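Local coordinates for Non-sulfated chondroitin lyase E66 (Autographa californica nucleopolyhedrovirus, PDB 3VSN), which is an envelope protein of occlusion-derived virus that cleaves non-sulfated chondroitin and is essential for oral infectivity, perhaps by digesting the chondroitin sulfate barrier of the host midgut's peritrophic matrix, at residues F78-H83 with H139-M144; Q416-K421 with S602-N607; N471-L477 with V536-F542. All coordinates share one frame; numbering follows the deposited sequence.

Contact 1 (F78-H83 with H139-M144); sequences FGTVCH and HFTITM
Gly79 and His139 meet through a CH-pi contact where two nearly parallel helices pack, the axes of the two segments 17° apart. The CA of Gly79 stands over the centre of the His139 imidazole, 3.4 Å from the ring centroid and only 8° off its normal, so the glycine backbone itself serves as the packing surface. A second CH-pi contact lies further along: Thr143 CG2 rests over one face of the His83 ring, 3.5 Å from CE1. That methyl also presses on Cys82, again at 3.5 Å between Thr143 CG2 and Cys82 CB.

Aromatic and sulfur contacts take over beside Phe78. Its CG lies anti to the backbone N (chi1 179°), which sends the ring across to Phe140; CE2 of Phe78 comes within 3.6 Å of Phe140 CE1, the planes close to parallel but slid apart with little overlap. At the edge of the Phe78 ring sits the sulfur of Met144, 3.8 Å from CZ, a Met-aromatic contact. Trp131 meets both phenylalanines edge-to-face, and Ile116 of helix 103-119 touches Phe78 and Met144.

These helices belong to the alpha/alpha toroid, and Thr143 lies about 9 Å, side chain to side chain, from the proton acceptor Asn191. No hydrogen bond joins the two segments, so they cohere through CH-pi, sulfur and apolar contacts.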
loop_
_atom_site.group_PDB
_atom_site.type_symbol
_atom_site.label_atom_id
_atom_site.label_comp_id
_atom_site.label_asym_id
_atom_site.label_seq_id
_atom_site.Cartn_x
_atom_site.Cartn_y
_atom_site.Cartn_z
ATOM N N PHE A 78 -24.561 1.916 -17.276
ATOM C CA PHE A 78 -24.346 3.340 -17.556
ATOM C C PHE A 78 -22.942 3.769 -17.126
ATOM O O PHE A 78 -22.268 4.515 -17.840
ATOM C CB PHE A 78 -25.418 4.211 -16.885
ATOM C CG PHE A 78 -25.240 5.689 -17.122
ATOM C CD1 PHE A 78 -25.453 6.240 -18.385
ATOM C CD2 PHE A 78 -24.863 6.531 -16.084
ATOM C CE1 PHE A 78 -25.286 7.600 -18.603
ATOM C CE2 PHE A 78 -24.696 7.892 -16.296
ATOM C CZ PHE A 78 -24.907 8.427 -17.557
ATOM N N GLY A 79 -22.510 3.284 -15.962
ATOM C CA GLY A 79 -21.133 3.462 -15.501
ATOM C C GLY A 79 -20.120 2.942 -16.505
ATOM O O GLY A 79 -19.103 3.589 -16.766
ATOM N N THR A 80 -20.411 1.778 -17.081
ATOM C CA THR A 80 -19.550 1.182 -18.096
ATOM C C THR A 80 -19.503 2.024 -19.376
ATOM O O THR A 80 -18.427 2.214 -19.944
ATOM C CB THR A 80 -19.951 -0.275 -18.400
ATOM O OG1 THR A 80 -19.942 -1.024 -17.179
ATOM C CG2 THR A 80 -18.973 -0.919 -19.379
ATOM N N VAL A 81 -20.659 2.533 -19.811
ATOM C CA VAL A 81 -20.722 3.465 -20.946
ATOM C C VAL A 81 -19.840 4.687 -20.672
ATOM O O VAL A 81 -19.018 5.069 -21.507
ATOM C CB VAL A 81 -22.168 3.924 -21.249
ATOM C CG1 VAL A 81 -22.177 5.089 -22.231
ATOM C CG2 VAL A 81 -22.995 2.771 -21.797
ATOM N N CYS A 82 -20.019 5.281 -19.495
ATOM C CA CYS A 82 -19.236 6.437 -19.065
ATOM C C CYS A 82 -17.723 6.182 -19.096
ATOM O O CYS A 82 -16.976 6.951 -19.709
ATOM C CB CYS A 82 -19.688 6.896 -17.678
ATOM S SG CYS A 82 -21.281 7.752 -17.672
ATOM N N HIS A 83 -17.279 5.099 -18.455
ATOM C CA HIS A 83 -15.853 4.743 -18.440
ATOM C C HIS A 83 -15.302 4.446 -19.807
ATOM O O HIS A 83 -14.180 4.830 -20.124
ATOM C CB HIS A 83 -15.585 3.564 -17.508
ATOM C CG HIS A 83 -15.667 3.911 -16.042
ATOM N ND1 HIS A 83 -14.959 4.916 -15.494
ATOM C CD2 HIS A 83 -16.390 3.326 -15.005
ATOM C CE1 HIS A 83 -15.221 4.981 -14.177
ATOM N NE2 HIS A 83 -16.099 4.007 -13.880
ATOM N N HIS A 139 -22.719 7.080 -10.505
ATOM C CA HIS A 139 -22.238 7.346 -11.859
ATOM C C HIS A 139 -22.776 8.608 -12.478
ATOM O O HIS A 139 -22.201 9.124 -13.437
ATOM C CB HIS A 139 -22.459 6.133 -12.751
ATOM C CG HIS A 139 -21.531 4.986 -12.440
ATOM N ND1 HIS A 139 -21.971 3.785 -12.028
ATOM C CD2 HIS A 139 -20.140 4.905 -12.477
ATOM C CE1 HIS A 139 -20.918 2.970 -11.822
ATOM N NE2 HIS A 139 -19.798 3.659 -12.095
ATOM N N PHE A 140 -23.862 9.134 -11.919
ATOM C CA PHE A 140 -24.429 10.397 -12.389
ATOM C C PHE A 140 -23.671 11.606 -11.839
ATOM O O PHE A 140 -23.487 12.602 -12.541
ATOM C CB PHE A 140 -25.921 10.483 -12.045
ATOM C CG PHE A 140 -26.739 9.372 -12.641
ATOM C CD1 PHE A 140 -27.099 9.399 -13.985
ATOM C CD2 PHE A 140 -27.137 8.289 -11.863
ATOM C CE1 PHE A 140 -27.845 8.368 -14.542
ATOM C CE2 PHE A 140 -27.885 7.259 -12.412
ATOM C CZ PHE A 140 -28.239 7.297 -13.752
ATOM N N THR A 141 -23.228 11.503 -10.588
ATOM C CA THR A 141 -22.532 12.585 -9.893
ATOM C C THR A 141 -21.013 12.541 -10.104
ATOM O O THR A 141 -20.361 13.586 -10.233
ATOM C CB THR A 141 -22.846 12.531 -8.381
ATOM O OG1 THR A 141 -24.233 12.817 -8.173
ATOM C CG2 THR A 141 -22.013 13.526 -7.602
ATOM N N ILE A 142 -20.459 11.331 -10.135
ATOM C CA ILE A 142 -19.008 11.142 -10.153
ATOM C C ILE A 142 -18.483 10.933 -11.570
ATOM O O ILE A 142 -17.717 11.753 -12.076
ATOM C CB ILE A 142 -18.568 9.981 -9.218
ATOM C CG1 ILE A 142 -19.057 10.215 -7.777
ATOM C CG2 ILE A 142 -17.054 9.773 -9.256
ATOM C CD1 ILE A 142 -18.621 11.528 -7.148
ATOM N N THR A 143 -18.913 9.850 -12.211
ATOM C CA THR A 143 -18.351 9.442 -13.498
ATOM C C THR A 143 -18.838 10.290 -14.677
ATOM O O THR A 143 -18.044 10.676 -15.537
ATOM C CB THR A 143 -18.612 7.951 -13.774
ATOM O OG1 THR A 143 -18.435 7.207 -12.561
ATOM C CG2 THR A 143 -17.645 7.421 -14.824
ATOM N N MET A 144 -20.132 10.586 -14.713
ATOM C CA MET A 144 -20.710 11.324 -15.840
ATOM C C MET A 144 -20.110 12.723 -16.074
ATOM O O MET A 144 -19.791 13.056 -17.213
ATOM C CB MET A 144 -22.235 11.393 -15.736
ATOM C CG MET A 144 -22.916 11.914 -16.994
ATOM S SD MET A 144 -24.684 12.137 -16.744
ATOM C CE MET A 144 -24.707 13.594 -15.697
#

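Contact 2 (Q416-K421 with S602-N607); sequences QTAIAK and SFMSAN
Met604 reaches obliquely over Ile419 of strand 416-421, and its side chain, followed outward, meets backbone atoms of the other strand along its whole length. CB comes first, 3.1 Å from the carbonyl oxygen of Ile419, a tight approach. CG lies anti to the backbone N (chi1 -179°) and the chain stays extended beyond it; this carbon is 3.8 Å from the same Ile419 O and also brushes the methyl of Ala418. The sulfur then accepts a weak hydrogen bond from the amide of Ile419, with SD 3.3 Å from N and a nearly straight N-H...S angle of 170°. CE ends the run 3.7 Å from Thr417 O, an oxygen that also accepts a hydrogen bond from Lys326 NZ.

The strands run antiparallel, at 173°, yet no backbone hydrogen bonds connect them. Strand 414-421 is the outermost of its sheet and bonds to strand 426-434 on its other side, while 600-605 is an inner strand of a second sheet, flanked by 592-597 and 654-658. Small residues allow the close approach: Ala418 CB sits 3.4 Å from Ala606 N, and its methyl also meets that of Ala606. Polar links close the two ends. Water 1 accepts from Thr417 N (2.9 Å) and donates to Ala606 O (2.8 Å), where the chain leaves the strand in an ST turn made by Ser605. At the other end, Gln653 OE1 binds both Ser602 OG and Lys421 N.

Where two sheets of the beta-sandwich region meet, a thioether, a water and a glutamine thus take up amides on an edge strand that a neighbouring strand would ordinarily satisfy.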
loop_
_atom_site.group_PDB
_atom_site.type_symbol
_atom_site.label_atom_id
_atom_site.label_comp_id
_atom_site.label_asym_id
_atom_site.label_seq_id
_atom_site.Cartn_x
_atom_site.Cartn_y
_atom_site.Cartn_z
ATOM N N GLN A 416 4.572 -3.249 20.447
ATOM C CA GLN A 416 5.746 -2.388 20.604
ATOM C C GLN A 416 6.712 -2.717 19.482
ATOM O O GLN A 416 7.111 -3.874 19.326
ATOM C CB GLN A 416 6.436 -2.616 21.957
ATOM C CG GLN A 416 5.544 -2.481 23.187
ATOM C CD GLN A 416 5.087 -1.055 23.455
ATOM O OE1 GLN A 416 5.789 -0.083 23.156
ATOM N NE2 GLN A 416 3.909 -0.926 24.039
ATOM N N THR A 417 7.082 -1.704 18.701
ATOM C CA THR A 417 7.899 -1.905 17.505
ATOM C C THR A 417 8.996 -0.848 17.388
ATOM O O THR A 417 8.746 0.346 17.570
ATOM C CB THR A 417 7.026 -1.906 16.224
ATOM O OG1 THR A 417 6.148 -3.036 16.241
ATOM C CG2 THR A 417 7.879 -1.980 14.963
ATOM N N ALA A 418 10.208 -1.300 17.085
ATOM C CA ALA A 418 11.320 -0.396 16.817
ATOM C C ALA A 418 11.854 -0.615 15.409
ATOM O O ALA A 418 11.852 -1.739 14.898
ATOM C CB ALA A 418 12.429 -0.580 17.842
ATOM N N ILE A 419 12.307 0.471 14.791
ATOM C CA ILE A 419 12.864 0.426 13.440
ATOM C C ILE A 419 14.173 1.215 13.404
ATOM O O ILE A 419 14.254 2.312 13.955
ATOM C CB ILE A 419 11.877 0.989 12.388
ATOM C CG1 ILE A 419 10.549 0.221 12.414
ATOM C CG2 ILE A 419 12.485 0.924 10.989
ATOM C CD1 ILE A 419 9.406 0.908 11.681
ATOM N N ALA A 420 15.197 0.644 12.777
ATOM C CA ALA A 420 16.452 1.355 12.546
ATOM C C ALA A 420 16.883 1.116 11.114
ATOM O O ALA A 420 16.820 -0.011 10.627
ATOM C CB ALA A 420 17.531 0.885 13.515
ATOM N N LYS A 421 17.313 2.173 10.432
ATOM C CA LYS A 421 17.740 2.034 9.043
ATOM C C LYS A 421 18.985 2.849 8.719
ATOM O O LYS A 421 19.265 3.874 9.351
ATOM C CB LYS A 421 16.599 2.396 8.078
ATOM C CG LYS A 421 16.224 3.874 8.085
ATOM C CD LYS A 421 15.155 4.187 7.052
ATOM C CE LYS A 421 14.979 5.688 6.869
ATOM N NZ LYS A 421 14.399 6.337 8.079
ATOM N N SER A 602 22.252 3.667 13.356
ATOM C CA SER A 602 20.927 4.086 13.808
ATOM C C SER A 602 20.418 3.175 14.931
ATOM O O SER A 602 20.574 1.954 14.854
ATOM C CB SER A 602 19.945 4.078 12.634
ATOM O OG SER A 602 18.615 4.251 13.090
ATOM N N PHE A 603 19.825 3.781 15.965
ATOM C CA PHE A 603 19.192 3.064 17.082
ATOM C C PHE A 603 17.746 3.502 17.216
ATOM O O PHE A 603 17.428 4.663 16.959
ATOM C CB PHE A 603 19.825 3.452 18.419
ATOM C CG PHE A 603 21.208 2.926 18.646
ATOM C CD1 PHE A 603 22.315 3.649 18.219
ATOM C CD2 PHE A 603 21.409 1.748 19.366
ATOM C CE1 PHE A 603 23.599 3.188 18.467
ATOM C CE2 PHE A 603 22.695 1.281 19.618
ATOM C CZ PHE A 603 23.789 2.003 19.163
ATOM N N MET A 604 16.885 2.596 17.677
ATOM C CA MET A 604 15.547 2.971 18.135
ATOM C C MET A 604 15.057 2.010 19.213
ATOM O O MET A 604 15.387 0.825 19.188
ATOM C CB MET A 604 14.544 3.014 16.976
ATOM C CG MET A 604 13.142 3.426 17.404
ATOM S SD MET A 604 11.934 3.526 16.077
ATOM C CE MET A 604 10.418 3.643 17.030
ATOM N N SER A 605 14.277 2.536 20.156
ATOM C CA SER A 605 13.660 1.731 21.203
ATOM C C SER A 605 12.203 1.417 20.860
ATOM O O SER A 605 11.471 2.291 20.397
ATOM C CB SER A 605 13.722 2.468 22.541
ATOM O OG SER A 605 12.867 1.853 23.486
ATOM N N ALA A 606 11.783 0.175 21.102
ATOM C CA ALA A 606 10.390 -0.220 20.871
ATOM C C ALA A 606 9.448 0.452 21.870
ATOM O O ALA A 606 8.233 0.474 21.664
ATOM C CB ALA A 606 10.241 -1.738 20.918
ATOM N N ASN A 607 10.020 0.996 22.949
ATOM C CA ASN A 607 9.273 1.815 23.903
ATOM C C ASN A 607 9.158 3.276 23.460
ATOM O O ASN A 607 8.509 4.082 24.126
ATOM C CB ASN A 607 9.901 1.717 25.299
ATOM C CG ASN A 607 9.811 0.320 25.874
ATOM O OD1 ASN A 607 8.778 -0.341 25.757
ATOM N ND2 ASN A 607 10.893 -0.146 26.479
HETATM O O HOH W 1 6.313 0.940 19.703
#

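Contact 3 (N471-L477 with V536-F542); sequences NGRVIVL and VEQIISF
Arg473 and Glu537 form the charged centre of this strand pair. The arginine grips side-on, NE at 3.0 Å and NH2 at 3.1 Å from the single oxygen Glu537 OE2, both nitrogens arriving from the same face of the carboxylate; guanidinium and carboxylate planes are turned 58° against each other. Bends at chi2 (-101°) and chi3 (-67°) turn the guanidinium back toward Asn471, where NH1 donates to Asn471 O at 2.9 Å. Arg527 forms a second salt bridge to the same OE2, so two arginines share this carboxylate, which probably favours its charged form. Along one face of the guanidinium lies Ile539, its CD1 3.5 Å from NH2.

Toward Val536 the pair is buried and closely bonded. Val474 and Gln538 make a hydrogen-bonded antiparallel pair, 2.8 Å both from Val474 N to Gln538 O and from Gln538 N to Val474 O, before the register slips by one residue. Val476 N (2.8 Å) and Leu477 N (3.1 Å) then share the one acceptor Val536 O: a classic beta bulge, placed where the strand turns a corner. In the beta-sandwich, the face carrying Val474, Gln538 and Ile540 lies against strand 550-558, with Gln538 NE2 bonded to Cys553 O.

The opposite end is looser. Asn471, Ser541 and Phe542 are all partly exposed; Asn471 lies just before the strand, and its CB touches Ile539 CG2 and the carbonyl of Ile540. Ser541 occupies the N-cap position of helix 542-546, with OG hydrogen-bonded to Thr544 OG1, and a glycerol, probably from the crystallisation liquor, is bound at Ile539 O.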
loop_
_atom_site.group_PDB
_atom_site.type_symbol
_atom_site.label_atom_id
_atom_site.label_comp_id
_atom_site.label_asym_id
_atom_site.label_seq_id
_atom_site.Cartn_x
_atom_site.Cartn_y
_atom_site.Cartn_z
ATOM N N ASN A 471 1.144 -29.320 16.065
ATOM C CA ASN A 471 2.304 -28.440 15.990
ATOM C C ASN A 471 2.012 -27.219 15.122
ATOM O O ASN A 471 1.324 -27.317 14.103
ATOM C CB ASN A 471 3.515 -29.180 15.417
ATOM C CG ASN A 471 4.017 -30.293 16.321
ATOM O OD1 ASN A 471 4.404 -31.360 15.843
ATOM N ND2 ASN A 471 4.025 -30.050 17.621
ATOM N N GLY A 472 2.539 -26.070 15.531
ATOM C CA GLY A 472 2.495 -24.878 14.690
ATOM C C GLY A 472 3.579 -24.954 13.629
ATOM O O GLY A 472 4.362 -25.907 13.594
ATOM N N ARG A 473 3.625 -23.955 12.755
ATOM C CA ARG A 473 4.678 -23.873 11.744
ATOM C C ARG A 473 4.858 -22.450 11.262
ATOM O O ARG A 473 3.908 -21.664 11.234
ATOM C CB ARG A 473 4.394 -24.787 10.547
ATOM C CG ARG A 473 2.943 -24.801 10.091
ATOM C CD ARG A 473 2.236 -26.038 10.612
ATOM N NE ARG A 473 2.788 -27.232 9.988
ATOM C CZ ARG A 473 2.745 -28.457 10.504
ATOM N NH1 ARG A 473 2.175 -28.680 11.681
ATOM N NH2 ARG A 473 3.284 -29.462 9.832
ATOM N N VAL A 474 6.092 -22.126 10.893
ATOM C CA VAL A 474 6.407 -20.818 10.351
ATOM C C VAL A 474 6.699 -21.008 8.873
ATOM O O VAL A 474 7.578 -21.792 8.500
ATOM C CB VAL A 474 7.615 -20.182 11.064
ATOM C CG1 VAL A 474 7.920 -18.808 10.480
ATOM C CG2 VAL A 474 7.350 -20.078 12.563
ATOM N N ILE A 475 5.951 -20.300 8.035
ATOM C CA ILE A 475 6.117 -20.412 6.589
ATOM C C ILE A 475 7.395 -19.699 6.157
ATOM O O ILE A 475 7.609 -18.528 6.486
ATOM C CB ILE A 475 4.889 -19.860 5.831
ATOM C CG1 ILE A 475 3.636 -20.652 6.229
ATOM C CG2 ILE A 475 5.105 -19.903 4.319
ATOM C CD1 ILE A 475 2.343 -20.106 5.661
ATOM N N VAL A 476 8.244 -20.426 5.434
ATOM C CA VAL A 476 9.477 -19.867 4.876
ATOM C C VAL A 476 9.258 -19.456 3.412
ATOM O O VAL A 476 9.643 -18.360 3.001
ATOM C CB VAL A 476 10.653 -20.866 5.021
ATOM C CG1 VAL A 476 11.908 -20.347 4.332
ATOM C CG2 VAL A 476 10.936 -21.137 6.495
ATOM N N LEU A 477 8.642 -20.346 2.634
ATOM C CA LEU A 477 8.301 -20.081 1.236
ATOM C C LEU A 477 6.937 -20.666 0.942
ATOM O O LEU A 477 6.603 -21.747 1.432
ATOM C CB LEU A 477 9.316 -20.715 0.277
ATOM C CG LEU A 477 10.292 -19.897 -0.587
ATOM C CD1 LEU A 477 10.753 -20.744 -1.768
ATOM C CD2 LEU A 477 9.731 -18.568 -1.079
ATOM N N VAL A 536 7.264 -24.385 2.043
ATOM C CA VAL A 536 8.451 -24.763 2.804
ATOM C C VAL A 536 8.238 -24.109 4.165
ATOM O O VAL A 536 7.948 -22.911 4.242
ATOM C CB VAL A 536 9.751 -24.241 2.164
ATOM C CG1 VAL A 536 10.954 -24.582 3.036
ATOM C CG2 VAL A 536 9.928 -24.812 0.763
ATOM N N GLU A 537 8.357 -24.890 5.233
ATOM C CA GLU A 537 8.038 -24.380 6.568
ATOM C C GLU A 537 9.003 -24.891 7.632
ATOM O O GLU A 537 9.716 -25.871 7.418
ATOM C CB GLU A 537 6.585 -24.722 6.944
ATOM C CG GLU A 537 6.302 -26.218 7.065
ATOM C CD GLU A 537 4.829 -26.559 7.259
ATOM O OE1 GLU A 537 3.960 -25.682 7.058
ATOM O OE2 GLU A 537 4.535 -27.722 7.615
ATOM N N GLN A 538 9.026 -24.201 8.768
ATOM C CA GLN A 538 9.732 -24.672 9.951
ATOM C C GLN A 538 8.695 -25.016 11.013
ATOM O O GLN A 538 8.001 -24.132 11.534
ATOM C CB GLN A 538 10.733 -23.623 10.455
ATOM C CG GLN A 538 11.980 -23.508 9.582
ATOM C CD GLN A 538 13.012 -22.522 10.115
ATOM O OE1 GLN A 538 12.876 -21.991 11.215
ATOM N NE2 GLN A 538 14.053 -22.276 9.330
ATOM N N ILE A 539 8.578 -26.309 11.305
ATOM C CA ILE A 539 7.590 -26.801 12.259
ATOM C C ILE A 539 8.061 -26.530 13.690
ATOM O O ILE A 539 9.211 -26.797 14.040
ATOM C CB ILE A 539 7.281 -28.304 12.043
ATOM C CG1 ILE A 539 6.691 -28.532 10.640
ATOM C CG2 ILE A 539 6.313 -28.815 13.108
ATOM C CD1 ILE A 539 6.716 -29.972 10.158
ATOM N N ILE A 540 7.162 -25.981 14.500
ATOM C CA ILE A 540 7.457 -25.653 15.894
ATOM C C ILE A 540 6.514 -26.426 16.822
ATOM O O ILE A 540 5.307 -26.496 16.574
ATOM C CB ILE A 540 7.379 -24.126 16.150
ATOM C CG1 ILE A 540 6.054 -23.545 15.618
ATOM C CG2 ILE A 540 8.572 -23.425 15.504
ATOM C CD1 ILE A 540 5.786 -22.100 16.001
ATOM N N SER A 541 7.061 -27.012 17.883
ATOM C CA SER A 541 6.265 -27.884 18.755
ATOM C C SER A 541 5.175 -27.118 19.506
ATOM O O SER A 541 5.400 -25.993 19.955
ATOM C CB SER A 541 7.160 -28.634 19.743
ATOM O OG SER A 541 7.678 -27.756 20.727
ATOM N N PHE A 542 3.998 -27.729 19.641
ATOM C CA PHE A 542 2.935 -27.116 20.437
ATOM C C PHE A 542 3.375 -26.916 21.891
ATOM O O PHE A 542 2.969 -25.945 22.523
ATOM C CB PHE A 542 1.589 -27.862 20.327
ATOM C CG PHE A 542 1.613 -29.285 20.828
ATOM C CD1 PHE A 542 1.428 -29.573 22.182
ATOM C CD2 PHE A 542 1.773 -30.345 19.939
ATOM C CE1 PHE A 542 1.435 -30.890 22.639
ATOM C CE2 PHE A 542 1.782 -31.662 20.391
ATOM C CZ PHE A 542 1.612 -31.933 21.742
#

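How the contacts relate
From the N terminus, contact 1 comes first, joining helices 75-93 and 138-154 of the alpha/alpha toroid and closing a loop of 55 residues, about half of them helical. It is complete well before contact 2 opens at 416-421, the edge strand of one sheet. Contact 2 is not closed until 602-607, with 180 residues between, in a second sheet. Inside that long, strand-rich excursion contact 3 opens and closes, with 58 residues between its segments, which pair within a third, four-stranded sheet. Contacts 2 and 3 lie about 27 Å apart between centres. Contact 1 is about 47 and 49 Å from them, on the opposite side of the chain's centre, in keeping with separate toroid and sandwich regions.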